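Long-range contacts in gluconokinase (Sinorhizobium meliloti, PDB 3T61), which probably transfers a phosphate group from ATP to D-gluconate, yielding 6-phospho-D-gluconate and ADP: residues Y44-D50 and P88-S92; L52-N57 and D71-W75. One frame throughout, in Å; residues are numbered along the deposited sequence.

How the contacts relate
Both contacts join residues 44-57 to residues 71-92, arms of one beta-alpha-beta connection. Strand 46-48 leads through a short turn into helix 55-63, and helix 69-83 leads back to strand 90-92, so contact 2 pairs the inner parts of a stretch whose ends contact 1 pairs. Their centres lie about 17 Å apart, yet they meet directly: the indole NE1 of W75 lies 3.0 Å from the carbonyl O of G49, a probable hydrogen bond. The sheet end near this junction faces the presumed nucleotide site: the D50 side chain is about 5 Å from a phosphate ion, probably a crystallisation additive marking a pocket, and E48 touches the probable P-loop and salt-bridges R59 of the second subunit.

Contact 1: Y44-D50 and P88-S92; sequences YPFIEGD and PVVVS
Y44 lays its ring over P88 where two parallel strands, 46-48 at the sheet edge and 90-92 beside it, begin to pair in this P-loop kinase-like alpha/beta fold. From Y44, CB passes near P88 O, CG lies between that atom (3.9 Å) and P88 CB, and the ring edge at CD2 meets V90 CG2. CD1, CE1, CE2 and CZ lie over P88 CB, which sits 3.6 Å from the ring centroid in a CH-pi contact, and OH bonds to the carbonyl of F17. Tyrosine thus offers proline a flat face and backbone a polar tip. An alanine here is likely to leave P88 without its aromatic cover and the F17 carbonyl without this donor.

Nearly straight bonds join the strands, V90 N to P45 O (3.1 Å) and I47 N to V90 O (2.9 Å), then S92 N to I47 O. Beta-branched I47 and V91 suit the extended backbone and pair CB to CG2 at 3.9 Å; I47 CD1 packs on V89 CG2. On the other face, F46 CZ reaches S92. With chi1 at 59°, S92 OG turns across to accept from G49 N at 3.0 Å and meets a water that accepts the N-H of D50.

Contact 2: L52-N57 and D71-W75; sequences LHPPEN and DRWPW
H53 stacks on W75 where the turn before helix 55-63 meets helix 69-83, both in the connection between two neighbouring parallel strands of the P-loop kinase-like fold. The aromatic contact is a face-to-face stack: the imidazole and the five-membered ring of the indole have centroids 3.5 Å apart and planes only 11° apart. W75 holds CG anti to its backbone N (chi1 167°), which swings the indole across to H53, its NE1 probably bonded to G49. A broad indole suits this place because it gives a flat surface and a donor together.

Apolar contacts border the stack. L52 CB approaches W75 CD1 at 4.1 Å, and P54 CD rests near W75 CB. P54 is the N-cap of helix 55-63; P55 follows, where a missing N-H costs no helix bond.

Among acidic groups, E56 OE1 lies 2.9 Å from D71 OD1 and 2.7 Å from N57 OD1. Three such close oxygens suggest a proton on E56 or D71, and K60, salt-bridged to the other oxygen of D71, OD2, is likely to ease the repulsion.

Hydrogen bonding centres on the amide of N57, whose ND2 serves two acceptors. It reaches H53 ND1, in the imidazole plane, at 3.1 Å, which fixes the ring's rotation and implies that ND1 carries no proton. Its other bond, 2.9 Å long, goes to the backbone O of D71, with ND2 standing above the carbonyl plane.

Contact 1: Y44-D50 and P88-S92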
loop_
_atom_site.group_PDB
_atom_site.type_symbol
_atom_site.label_atom_id
_atom_site.label_comp_id
_atom_site.label_asym_id
_atom_site.label_seq_id
_atom_site.Cartn_x
_atom_site.Cartn_y
_atom_site.Cartn_z
ATOM N N TYR A 44 -10.438 -7.727 -21.853
ATOM C CA TYR A 44 -11.108 -7.285 -20.638
ATOM C C TYR A 44 -10.209 -6.270 -19.962
ATOM O O TYR A 44 -8.995 -6.261 -20.172
ATOM C CB TYR A 44 -11.317 -8.426 -19.637
ATOM C CG TYR A 44 -12.099 -9.628 -20.119
ATOM C CD1 TYR A 44 -12.935 -9.561 -21.238
ATOM C CD2 TYR A 44 -12.026 -10.833 -19.421
ATOM C CE1 TYR A 44 -13.674 -10.676 -21.645
ATOM C CE2 TYR A 44 -12.757 -11.937 -19.812
ATOM C CZ TYR A 44 -13.576 -11.859 -20.922
ATOM O OH TYR A 44 -14.292 -12.974 -21.292
ATOM N N PRO A 45 -10.791 -5.388 -19.144
ATOM C CA PRO A 45 -9.931 -4.418 -18.473
ATOM C C PRO A 45 -9.308 -5.094 -17.247
ATOM O O PRO A 45 -9.878 -6.033 -16.678
ATOM C CB PRO A 45 -10.899 -3.301 -18.103
ATOM C CG PRO A 45 -12.163 -4.042 -17.835
ATOM C CD PRO A 45 -12.214 -5.056 -18.957
ATOM N N PHE A 46 -8.127 -4.637 -16.861
ATOM C CA PHE A 46 -7.456 -5.200 -15.703
ATOM C C PHE A 46 -7.525 -4.220 -14.547
ATOM O O PHE A 46 -7.308 -3.022 -14.723
ATOM C CB PHE A 46 -5.984 -5.483 -16.013
ATOM C CG PHE A 46 -5.172 -5.862 -14.802
ATOM C CD1 PHE A 46 -5.358 -7.089 -14.182
ATOM C CD2 PHE A 46 -4.250 -4.978 -14.263
ATOM C CE1 PHE A 46 -4.634 -7.432 -13.044
ATOM C CE2 PHE A 46 -3.516 -5.309 -13.120
ATOM C CZ PHE A 46 -3.711 -6.538 -12.509
ATOM N N ILE A 47 -7.833 -4.729 -13.366
ATOM C CA ILE A 47 -7.876 -3.898 -12.182
ATOM C C ILE A 47 -6.869 -4.455 -11.188
ATOM O O ILE A 47 -6.889 -5.648 -10.876
ATOM C CB ILE A 47 -9.275 -3.896 -11.517
ATOM C CG1 ILE A 47 -10.284 -3.171 -12.418
ATOM C CG2 ILE A 47 -9.189 -3.221 -10.142
ATOM C CD1 ILE A 47 -11.724 -3.317 -11.979
ATOM N N GLU A 48 -5.974 -3.602 -10.698
ATOM C CA GLU A 48 -5.015 -4.057 -9.712
ATOM C C GLU A 48 -5.670 -4.000 -8.339
ATOM O O GLU A 48 -6.017 -2.922 -7.856
ATOM C CB GLU A 48 -3.756 -3.195 -9.717
ATOM C CG GLU A 48 -2.709 -3.724 -8.752
ATOM C CD GLU A 48 -1.296 -3.403 -9.184
ATOM O OE1 GLU A 48 -0.961 -3.679 -10.361
ATOM O OE2 GLU A 48 -0.524 -2.885 -8.350
ATOM N N GLY A 49 -5.839 -5.165 -7.722
ATOM C CA GLY A 49 -6.461 -5.237 -6.411
ATOM C C GLY A 49 -5.853 -4.336 -5.347
ATOM O O GLY A 49 -6.583 -3.734 -4.561
ATOM N N ASP A 50 -4.527 -4.242 -5.322
ATOM C CA ASP A 50 -3.816 -3.422 -4.342
ATOM C C ASP A 50 -4.315 -1.987 -4.226
ATOM O O ASP A 50 -4.267 -1.390 -3.146
ATOM C CB ASP A 50 -2.323 -3.364 -4.669
ATOM C CG ASP A 50 -1.608 -4.648 -4.358
ATOM O OD1 ASP A 50 -1.873 -5.232 -3.289
ATOM O OD2 ASP A 50 -0.763 -5.064 -5.179
ATOM N N PRO A 88 -17.176 -8.582 -18.076
ATOM C CA PRO A 88 -16.075 -9.286 -17.413
ATOM C C PRO A 88 -14.869 -8.410 -17.093
ATOM O O PRO A 88 -14.511 -7.509 -17.855
ATOM C CB PRO A 88 -15.724 -10.388 -18.408
ATOM C CG PRO A 88 -17.027 -10.664 -19.077
ATOM C CD PRO A 88 -17.544 -9.267 -19.326
ATOM N N VAL A 89 -14.243 -8.691 -15.957
ATOM C CA VAL A 89 -13.065 -7.950 -15.543
ATOM C C VAL A 89 -12.027 -8.921 -14.979
ATOM O O VAL A 89 -12.373 -10.001 -14.506
ATOM C CB VAL A 89 -13.425 -6.881 -14.459
ATOM C CG1 VAL A 89 -13.904 -7.554 -13.181
ATOM C CG2 VAL A 89 -12.236 -6.008 -14.175
ATOM N N VAL A 90 -10.754 -8.548 -15.064
ATOM C CA VAL A 90 -9.689 -9.371 -14.509
ATOM C C VAL A 90 -9.109 -8.596 -13.333
ATOM O O VAL A 90 -8.643 -7.472 -13.501
ATOM C CB VAL A 90 -8.564 -9.626 -15.519
ATOM C CG1 VAL A 90 -7.494 -10.467 -14.867
ATOM C CG2 VAL A 90 -9.113 -10.306 -16.769
ATOM N N VAL A 91 -9.131 -9.191 -12.145
ATOM C CA VAL A 91 -8.613 -8.508 -10.966
ATOM C C VAL A 91 -7.555 -9.293 -10.213
ATOM O O VAL A 91 -7.736 -10.471 -9.929
ATOM C CB VAL A 91 -9.738 -8.196 -9.935
ATOM C CG1 VAL A 91 -9.145 -7.474 -8.727
ATOM C CG2 VAL A 91 -10.834 -7.351 -10.580
ATOM N N SER A 92 -6.456 -8.623 -9.879
ATOM C CA SER A 92 -5.404 -9.248 -9.105
ATOM C C SER A 92 -5.797 -9.102 -7.626
ATOM O O SER A 92 -6.093 -8.010 -7.146
ATOM C CB SER A 92 -4.051 -8.575 -9.383
ATOM O OG SER A 92 -4.065 -7.190 -9.077
HETATM O O HOH W 1 -2.996 -6.799 -6.297
#

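Contact 2: L52-N57 and D71-W75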
loop_
_atom_site.group_PDB
_atom_site.type_symbol
_atom_site.label_atom_id
_atom_site.label_comp_id
_atom_site.label_asym_id
_atom_site.label_seq_id
_atom_site.Cartn_x
_atom_site.Cartn_y
_atom_site.Cartn_z
ATOM N N LEU A 52 -7.211 -0.910 -4.160
ATOM C CA LEU A 52 -8.485 -0.756 -3.466
ATOM C C LEU A 52 -8.431 -0.897 -1.941
ATOM O O LEU A 52 -9.473 -0.931 -1.282
ATOM C CB LEU A 52 -9.499 -1.739 -4.041
ATOM C CG LEU A 52 -9.561 -1.696 -5.567
ATOM C CD1 LEU A 52 -10.594 -2.696 -6.050
ATOM C CD2 LEU A 52 -9.911 -0.296 -6.038
ATOM N N HIS A 53 -7.222 -0.989 -1.387
ATOM C CA HIS A 53 -7.037 -1.103 0.062
ATOM C C HIS A 53 -7.328 0.233 0.724
ATOM O O HIS A 53 -6.934 1.278 0.214
ATOM C CB HIS A 53 -5.585 -1.455 0.396
ATOM C CG HIS A 53 -5.275 -2.916 0.362
ATOM N ND1 HIS A 53 -5.760 -3.803 1.301
ATOM C CD2 HIS A 53 -4.485 -3.638 -0.465
ATOM C CE1 HIS A 53 -5.279 -5.006 1.054
ATOM N NE2 HIS A 53 -4.500 -4.934 -0.013
ATOM N N PRO A 54 -8.041 0.222 1.857
ATOM C CA PRO A 54 -8.302 1.512 2.510
ATOM C C PRO A 54 -6.968 2.022 3.095
ATOM O O PRO A 54 -6.039 1.240 3.311
ATOM C CB PRO A 54 -9.346 1.165 3.579
ATOM C CG PRO A 54 -9.130 -0.300 3.839
ATOM C CD PRO A 54 -8.828 -0.862 2.471
ATOM N N PRO A 55 -6.852 3.337 3.343
ATOM C CA PRO A 55 -5.637 3.962 3.893
ATOM C C PRO A 55 -4.952 3.200 5.031
ATOM O O PRO A 55 -3.731 3.051 5.038
ATOM C CB PRO A 55 -6.132 5.340 4.330
ATOM C CG PRO A 55 -7.156 5.655 3.282
ATOM C CD PRO A 55 -7.919 4.341 3.168
ATOM N N GLU A 56 -5.745 2.726 5.983
ATOM C CA GLU A 56 -5.238 1.979 7.128
ATOM C C GLU A 56 -4.429 0.752 6.697
ATOM O O GLU A 56 -3.378 0.461 7.276
ATOM C CB GLU A 56 -6.417 1.555 8.017
ATOM C CG GLU A 56 -6.085 0.829 9.325
ATOM C CD GLU A 56 -5.815 -0.673 9.159
ATOM O OE1 GLU A 56 -6.596 -1.370 8.477
ATOM O OE2 GLU A 56 -4.823 -1.161 9.738
ATOM N N ASN A 57 -4.910 0.033 5.682
ATOM C CA ASN A 57 -4.210 -1.168 5.212
ATOM C C ASN A 57 -2.858 -0.826 4.593
ATOM O O ASN A 57 -1.857 -1.468 4.894
ATOM C CB ASN A 57 -5.066 -1.949 4.199
ATOM C CG ASN A 57 -6.275 -2.634 4.842
ATOM O OD1 ASN A 57 -6.461 -2.585 6.059
ATOM N ND2 ASN A 57 -7.092 -3.288 4.021
ATOM N N ASP A 71 -8.941 -6.294 8.714
ATOM C CA ASP A 71 -8.368 -5.332 7.770
ATOM C C ASP A 71 -8.762 -5.646 6.331
ATOM O O ASP A 71 -9.060 -4.739 5.549
ATOM C CB ASP A 71 -6.835 -5.322 7.815
ATOM C CG ASP A 71 -6.273 -4.777 9.108
ATOM O OD1 ASP A 71 -6.921 -3.930 9.744
ATOM O OD2 ASP A 71 -5.148 -5.190 9.468
ATOM N N ARG A 72 -8.758 -6.932 5.988
ATOM C CA ARG A 72 -9.062 -7.366 4.625
ATOM C C ARG A 72 -10.500 -7.263 4.135
ATOM O O ARG A 72 -10.734 -6.904 2.982
ATOM C CB ARG A 72 -8.568 -8.807 4.408
ATOM C CG ARG A 72 -7.076 -8.978 4.645
ATOM C CD ARG A 72 -6.489 -10.086 3.803
ATOM N NE ARG A 72 -5.089 -10.318 4.142
ATOM C CZ ARG A 72 -4.685 -11.043 5.183
ATOM N NH1 ARG A 72 -5.576 -11.618 5.986
ATOM N NH2 ARG A 72 -3.387 -11.187 5.429
ATOM N N TRP A 73 -11.458 -7.577 4.993
ATOM C CA TRP A 73 -12.865 -7.539 4.598
ATOM C C TRP A 73 -13.350 -6.300 3.853
ATOM O O TRP A 73 -14.013 -6.423 2.830
ATOM C CB TRP A 73 -13.748 -7.835 5.805
ATOM C CG TRP A 73 -13.803 -9.294 6.037
ATOM C CD1 TRP A 73 -13.395 -9.965 7.151
ATOM C CD2 TRP A 73 -14.211 -10.288 5.093
ATOM N NE1 TRP A 73 -13.519 -11.317 6.957
ATOM C CE2 TRP A 73 -14.018 -11.542 5.703
ATOM C CE3 TRP A 73 -14.720 -10.238 3.789
ATOM C CZ2 TRP A 73 -14.315 -12.743 5.050
ATOM C CZ3 TRP A 73 -15.016 -11.427 3.143
ATOM C CH2 TRP A 73 -14.813 -12.664 3.774
ATOM N N PRO A 74 -13.030 -5.093 4.338
ATOM C CA PRO A 74 -13.544 -3.975 3.536
ATOM C C PRO A 74 -12.880 -3.899 2.156
ATOM O O PRO A 74 -13.470 -3.409 1.186
ATOM C CB PRO A 74 -13.273 -2.742 4.417
ATOM C CG PRO A 74 -12.194 -3.187 5.381
ATOM C CD PRO A 74 -12.554 -4.637 5.658
ATOM N N TRP A 75 -11.652 -4.403 2.070
ATOM C CA TRP A 75 -10.906 -4.427 0.816
ATOM C C TRP A 75 -11.561 -5.452 -0.112
ATOM O O TRP A 75 -11.800 -5.194 -1.297
ATOM C CB TRP A 75 -9.462 -4.829 1.110
ATOM C CG TRP A 75 -8.636 -5.207 -0.084
ATOM C CD1 TRP A 75 -8.321 -4.416 -1.152
ATOM C CD2 TRP A 75 -7.946 -6.448 -0.287
ATOM N NE1 TRP A 75 -7.457 -5.080 -1.995
ATOM C CE2 TRP A 75 -7.200 -6.319 -1.479
ATOM C CE3 TRP A 75 -7.850 -7.634 0.449
ATOM C CZ2 TRP A 75 -6.403 -7.366 -1.981
ATOM C CZ3 TRP A 75 -7.050 -8.673 -0.050
ATOM C CH2 TRP A 75 -6.328 -8.521 -1.242
#